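Local coordinates for Ycf54-like protein (Synechocystis sp. PCC 6803, PDB 5M2P) that probably acts as a component or assembly factor of the magnesium-protoporphyrin IX monomethyl ester cyclase, needed for protochlorophyllide formation in chlorophyll synthesis, at residues Asp42-Ile47 / Asp103-Leu108; Ala5-Ala10 / Ala70-Asn75. All blocks are in the same frame, centred on the assembly; numbering follows the deposited sequence.

Contact 1: Asp42-Ile47 / Asp103-Leu108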
loop_
_atom_site.group_PDB
_atom_site.type_symbol
_atom_site.label_atom_id
_atom_site.label_comp_id
_atom_site.label_asym_id
_atom_site.label_seq_id
_atom_site.Cartn_x
_atom_site.Cartn_y
_atom_site.Cartn_z
ATOM N N ASP A 42 10.188 5.252 -0.845
ATOM C CA ASP A 42 9.281 5.054 -1.985
ATOM C C ASP A 42 8.248 3.975 -1.684
ATOM O O ASP A 42 7.699 3.364 -2.607
ATOM C CB ASP A 42 10.064 4.731 -3.257
ATOM C CG ASP A 42 10.808 3.411 -3.179
ATOM O OD1 ASP A 42 10.850 2.787 -2.100
ATOM O OD2 ASP A 42 11.343 3.000 -4.239
ATOM N N PHE A 43 7.969 3.758 -0.404
ATOM C CA PHE A 43 6.958 2.805 0.030
ATOM C C PHE A 43 6.371 3.350 1.312
ATOM O O PHE A 43 7.072 3.990 2.092
ATOM C CB PHE A 43 7.546 1.390 0.257
ATOM C CG PHE A 43 8.578 1.343 1.343
ATOM C CD1 PHE A 43 9.884 1.749 1.112
ATOM C CD2 PHE A 43 8.235 0.955 2.639
ATOM C CE1 PHE A 43 10.817 1.782 2.144
ATOM C CE2 PHE A 43 9.168 0.969 3.652
ATOM C CZ PHE A 43 10.469 1.372 3.402
ATOM N N TRP A 44 5.099 3.064 1.524
ATOM C CA TRP A 44 4.325 3.642 2.595
ATOM C C TRP A 44 3.223 2.675 3.005
ATOM O O TRP A 44 2.704 1.927 2.194
ATOM C CB TRP A 44 3.683 4.966 2.161
ATOM C CG TRP A 44 4.614 5.940 1.486
ATOM C CD1 TRP A 44 5.328 6.934 2.077
ATOM C CD2 TRP A 44 4.933 5.986 0.097
ATOM N NE1 TRP A 44 6.072 7.583 1.143
ATOM C CE2 TRP A 44 5.843 7.033 -0.082
ATOM C CE3 TRP A 44 4.536 5.241 -1.022
ATOM C CZ2 TRP A 44 6.367 7.356 -1.334
ATOM C CZ3 TRP A 44 5.054 5.563 -2.257
ATOM C CH2 TRP A 44 5.946 6.622 -2.401
ATOM N N GLN A 45 2.822 2.760 4.265
ATOM C CA GLN A 45 1.665 2.078 4.745
ATOM C C GLN A 45 0.588 3.123 4.974
ATOM O O GLN A 45 0.824 4.116 5.684
ATOM C CB GLN A 45 1.999 1.306 6.020
ATOM C CG GLN A 45 0.782 0.616 6.630
ATOM C CD GLN A 45 1.154 -0.487 7.627
ATOM O OE1 GLN A 45 1.842 -1.435 7.281
ATOM N NE2 GLN A 45 0.670 -0.368 8.848
ATOM N N VAL A 46 -0.570 2.918 4.359
ATOM C CA VAL A 46 -1.665 3.887 4.380
ATOM C C VAL A 46 -2.869 3.211 4.990
ATOM O O VAL A 46 -3.383 2.240 4.461
ATOM C CB VAL A 46 -2.015 4.371 2.945
ATOM C CG1 VAL A 46 -3.143 5.402 2.990
ATOM C CG2 VAL A 46 -0.794 4.951 2.246
ATOM N N ILE A 47 -3.345 3.746 6.106
ATOM C CA ILE A 47 -4.520 3.223 6.773
ATOM C C ILE A 47 -5.764 3.738 6.039
ATOM O O ILE A 47 -5.855 4.925 5.693
ATOM C CB ILE A 47 -4.568 3.662 8.251
ATOM C CG1 ILE A 47 -3.349 3.137 9.011
ATOM C CG2 ILE A 47 -5.848 3.163 8.895
ATOM C CD1 ILE A 47 -3.126 3.791 10.360
ATOM N N ASP A 103 -4.147 12.507 -3.991
ATOM C CA ASP A 103 -3.097 12.210 -3.030
ATOM C C ASP A 103 -3.066 10.705 -2.828
ATOM O O ASP A 103 -3.942 10.136 -2.166
ATOM C CB ASP A 103 -3.376 12.893 -1.695
ATOM C CG ASP A 103 -2.290 12.638 -0.673
ATOM O OD1 ASP A 103 -1.375 11.812 -0.927
ATOM O OD2 ASP A 103 -2.366 13.268 0.402
ATOM N N PRO A 104 -2.060 10.048 -3.397
ATOM C CA PRO A 104 -2.030 8.598 -3.334
ATOM C C PRO A 104 -1.892 8.051 -1.907
ATOM O O PRO A 104 -2.210 6.877 -1.673
ATOM C CB PRO A 104 -0.794 8.220 -4.186
ATOM C CG PRO A 104 0.032 9.446 -4.206
ATOM C CD PRO A 104 -0.929 10.588 -4.159
ATOM N N LEU A 105 -1.398 8.867 -0.983
ATOM C CA LEU A 105 -1.146 8.451 0.388
ATOM C C LEU A 105 -2.191 8.909 1.393
ATOM O O LEU A 105 -2.036 8.664 2.582
ATOM C CB LEU A 105 0.246 8.911 0.837
ATOM C CG LEU A 105 1.356 8.504 -0.135
ATOM C CD1 LEU A 105 2.691 8.988 0.406
ATOM C CD2 LEU A 105 1.402 6.997 -0.418
ATOM N N ALA A 106 -3.273 9.523 0.931
ATOM C CA ALA A 106 -4.290 10.034 1.858
ATOM C C ALA A 106 -5.089 8.889 2.476
ATOM O O ALA A 106 -5.395 7.897 1.810
ATOM C CB ALA A 106 -5.235 10.993 1.151
ATOM N N SER A 107 -5.440 9.074 3.749
ATOM C CA SER A 107 -6.320 8.198 4.496
ATOM C C SER A 107 -7.727 8.784 4.521
ATOM O O SER A 107 -7.905 10.019 4.508
ATOM C CB SER A 107 -5.806 8.038 5.917
ATOM O OG SER A 107 -6.718 7.249 6.673
ATOM N N LEU A 108 -8.718 7.904 4.614
ATOM C CA LEU A 108 -10.102 8.355 4.753
ATOM C C LEU A 108 -10.455 8.629 6.187
ATOM O O LEU A 108 -11.504 9.215 6.462
ATOM C CB LEU A 108 -11.067 7.310 4.236
ATOM C CG LEU A 108 -11.009 7.145 2.718
ATOM C CD1 LEU A 108 -11.806 5.941 2.264
ATOM C CD2 LEU A 108 -11.491 8.420 1.998
#
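Trp44-Ile47 of edge strand 43-47 and Leu105-Leu108 of the C-terminal tail run the same way, 2° apart end to end, with the CA atoms of Val46 and Leu105 6.1 Å from each other. Leu105 lays both its methyls on one side of the Trp44 indole, the two side chains crossing at about a right angle. Its CD1 sits over the five-membered ring, 3.6 Å from the centroid and almost directly above it, a CH-pi contact; CD2 lies on the same side but past the rim of the six-membered ring, 3.6 Å from Trp44 CE3. Trp44 CG stands anti to its own carbonyl carbon (chi1 -49°), which folds the indole back along the strand, so that the carbonyl carbon of Asp42 meets the opposite face. An alanine in place of Trp44 would probably leave both methyls of Leu105 without their aromatic platform and open a gap beneath the turn. Val46 adds a second apolar patch: CG2 meets Leu105 CD2 at 4.0 Å, while CG1 rests against the carbonyl oxygens of Leu105 and Ala106. Farther along, Ser107 OG donates to Ile47 O at 2.7 Å, reaching it from above the carbonyl plane; the same hydroxyl also bonds Asp109 N. Within the tail, Asp103 OD1 accepts from Leu105 N at 2.9 Å. Backbone bonds of Ala106 with Ala50 and of Leu108 with Gln48 hold the tail to the chain that follows the strand. The arrangement is an Asx turn combined with a type I beta turn, Asp103 to Ala106, laid against the edge strand of an antiparallel sheet.

Contact 2: Ala5-Ala10 / Ala70-Asn75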
loop_
_atom_site.group_PDB
_atom_site.type_symbol
_atom_site.label_atom_id
_atom_site.label_comp_id
_atom_site.label_asym_id
_atom_site.label_seq_id
_atom_site.Cartn_x
_atom_site.Cartn_y
_atom_site.Cartn_z
ATOM N N ALA A 5 2.961 9.370 -11.556
ATOM C CA ALA A 5 3.693 8.124 -11.365
ATOM C C ALA A 5 2.710 6.960 -11.226
ATOM O O ALA A 5 1.534 7.153 -10.882
ATOM C CB ALA A 5 4.532 8.236 -10.105
ATOM N N THR A 6 3.189 5.752 -11.479
ATOM C CA THR A 6 2.456 4.515 -11.208
ATOM C C THR A 6 2.762 4.063 -9.795
ATOM O O THR A 6 3.916 3.861 -9.401
ATOM C CB THR A 6 2.789 3.358 -12.179
ATOM O OG1 THR A 6 2.597 3.791 -13.531
ATOM C CG2 THR A 6 1.901 2.167 -11.957
ATOM N N TYR A 7 1.681 3.880 -9.044
ATOM C CA TYR A 7 1.723 3.326 -7.712
ATOM C C TYR A 7 1.167 1.926 -7.711
ATOM O O TYR A 7 0.159 1.634 -8.366
ATOM C CB TYR A 7 0.896 4.182 -6.729
ATOM C CG TYR A 7 1.494 5.555 -6.542
ATOM C CD1 TYR A 7 1.308 6.567 -7.482
ATOM C CD2 TYR A 7 2.287 5.838 -5.441
ATOM C CE1 TYR A 7 1.922 7.804 -7.337
ATOM C CE2 TYR A 7 2.895 7.073 -5.288
ATOM C CZ TYR A 7 2.710 8.048 -6.245
ATOM O OH TYR A 7 3.322 9.279 -6.089
ATOM N N TYR A 8 1.829 1.038 -6.969
ATOM C CA TYR A 8 1.426 -0.339 -6.830
ATOM C C TYR A 8 0.988 -0.524 -5.393
ATOM O O TYR A 8 1.577 0.080 -4.498
ATOM C CB TYR A 8 2.617 -1.279 -7.161
ATOM C CG TYR A 8 3.178 -1.010 -8.511
ATOM C CD1 TYR A 8 2.600 -1.563 -9.639
ATOM C CD2 TYR A 8 4.239 -0.142 -8.679
ATOM C CE1 TYR A 8 3.074 -1.256 -10.897
ATOM C CE2 TYR A 8 4.723 0.179 -9.933
ATOM C CZ TYR A 8 4.128 -0.369 -11.045
ATOM O OH TYR A 8 4.595 -0.064 -12.305
ATOM N N TYR A 9 -0.008 -1.378 -5.157
ATOM C CA TYR A 9 -0.508 -1.566 -3.814
ATOM C C TYR A 9 -0.799 -3.021 -3.512
ATOM O O TYR A 9 -1.139 -3.816 -4.396
ATOM C CB TYR A 9 -1.765 -0.707 -3.524
ATOM C CG TYR A 9 -3.006 -1.145 -4.263
ATOM C CD1 TYR A 9 -3.809 -2.175 -3.771
ATOM C CD2 TYR A 9 -3.345 -0.602 -5.500
ATOM C CE1 TYR A 9 -4.907 -2.623 -4.471
ATOM C CE2 TYR A 9 -4.471 -1.021 -6.198
ATOM C CZ TYR A 9 -5.243 -2.051 -5.688
ATOM O OH TYR A 9 -6.324 -2.504 -6.395
ATOM N N ALA A 10 -0.710 -3.297 -2.213
ATOM C CA ALA A 10 -1.218 -4.521 -1.603
ATOM C C ALA A 10 -2.161 -4.080 -0.477
ATOM O O ALA A 10 -1.725 -3.410 0.445
ATOM C CB ALA A 10 -0.064 -5.360 -1.051
ATOM N N ALA A 70 -3.294 -0.319 3.199
ATOM C CA ALA A 70 -2.480 -0.663 2.041
ATOM C C ALA A 70 -1.007 -0.468 2.293
ATOM O O ALA A 70 -0.573 0.503 2.920
ATOM C CB ALA A 70 -2.897 0.185 0.835
ATOM N N ILE A 71 -0.217 -1.344 1.685
ATOM C CA ILE A 71 1.183 -1.075 1.434
ATOM C C ILE A 71 1.266 -0.576 -0.004
ATOM O O ILE A 71 0.791 -1.230 -0.928
ATOM C CB ILE A 71 2.073 -2.320 1.638
ATOM C CG1 ILE A 71 1.786 -3.003 2.980
ATOM C CG2 ILE A 71 3.533 -1.933 1.524
ATOM C CD1 ILE A 71 1.955 -2.131 4.183
ATOM N N VAL A 72 1.813 0.617 -0.163
ATOM C CA VAL A 72 1.873 1.320 -1.452
ATOM C C VAL A 72 3.326 1.565 -1.772
ATOM O O VAL A 72 4.107 1.944 -0.909
ATOM C CB VAL A 72 1.136 2.674 -1.340
ATOM C CG1 VAL A 72 1.181 3.449 -2.653
ATOM C CG2 VAL A 72 -0.280 2.435 -0.862
ATOM N N SER A 73 3.690 1.425 -3.039
ATOM C CA SER A 73 5.045 1.774 -3.443
ATOM C C SER A 73 5.089 2.115 -4.906
ATOM O O SER A 73 4.306 1.592 -5.695
ATOM C CB SER A 73 5.988 0.588 -3.206
ATOM O OG SER A 73 7.334 0.894 -3.472
ATOM N N THR A 74 6.043 2.971 -5.295
ATOM C CA THR A 74 6.359 3.186 -6.700
ATOM C C THR A 74 7.335 2.133 -7.236
ATOM O O THR A 74 7.638 2.149 -8.412
ATOM C CB THR A 74 6.896 4.595 -6.934
ATOM O OG1 THR A 74 7.995 4.801 -6.038
ATOM C CG2 THR A 74 5.794 5.631 -6.691
ATOM N N ASN A 75 7.790 1.239 -6.351
ATOM C CA ASN A 75 8.682 0.145 -6.721
ATOM C C ASN A 75 7.877 -1.133 -6.890
ATOM O O ASN A 75 7.468 -1.744 -5.906
ATOM C CB ASN A 75 9.756 -0.030 -5.646
ATOM C CG ASN A 75 10.728 -1.157 -5.948
ATOM O OD1 ASN A 75 10.492 -1.982 -6.830
ATOM N ND2 ASN A 75 11.818 -1.196 -5.210
HETATM O O HOH W 1 6.359 3.544 -10.427
#
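Tyr7 and Thr74 lie side by side and point the same way at one end of an antiparallel strand pair, the two central strands of the four-stranded sheet. Thr74 CG2 covers one face of the Tyr7 ring, 3.9 Å from its centroid and offset toward the rim, a CH-pi contact. Thr74 OG1 takes the crowded position between backbone N and carbonyl carbon (chi1 54°), which turns the methyl group to the ring. Val72 CG1 approaches the same ring obliquely, 3.8 Å from Tyr7 CD2, and its other methyl lies near Tyr9 CB. The ring of Tyr9 itself swings away from strand 68-73 to meet Phe51. Tyr8 projects to the other side of the sheet, with Ala10, Ile71 and Ser73, and presents its edge to Thr74 O, 3.8 Å from CE2; Lys76 and Ile79 of helix 76-86 also touch it. Between the strands, Tyr8 and Ser73 form one hydrogen-bonded pair and Ala10 and Ile71 another, each with two N-H to O bonds, the straightest from Tyr8 N to Ser73 O (169° at the hydrogen). Tyr9 and Val72 make the non-hydrogen-bonded pair between them, where Tyr9 CA comes within 3.2 Å of Ile71 O. As strand 68-73 gives way to helix 76-86, Ser73 OG accepts from Asn75 N in an ST turn and also bonds Asp42 O, while Asn75 takes the N-cap position. Beyond the Tyr8-Ser73 pair, one water joins the two segments, donating to Thr6 O at 2.7 Å and to Thr74 O at 2.8 Å.

In the fold
From the N terminus, strand 5-13 leads into helices 14-18 and 21-36, then edge strand 43-47 and, past helix 58-63, strand 68-73. Contact 2 closes that long excursion by bringing 70-75 back beside 5-10. Contact 1 closes a second loop, from 42-47 to the tail at 103-108, after helix 76-86 and strand 90-96. The two loops cross, since 42-47 lies inside the first and 70-75 inside the second. Strand 68-73 is shared ground: it pairs with 5-13 on one side and 43-47 on the other, with Val46 bonded to Ala70. Pro104 of the tail also packs on Tyr7, tying the C terminus to the sheet's centre.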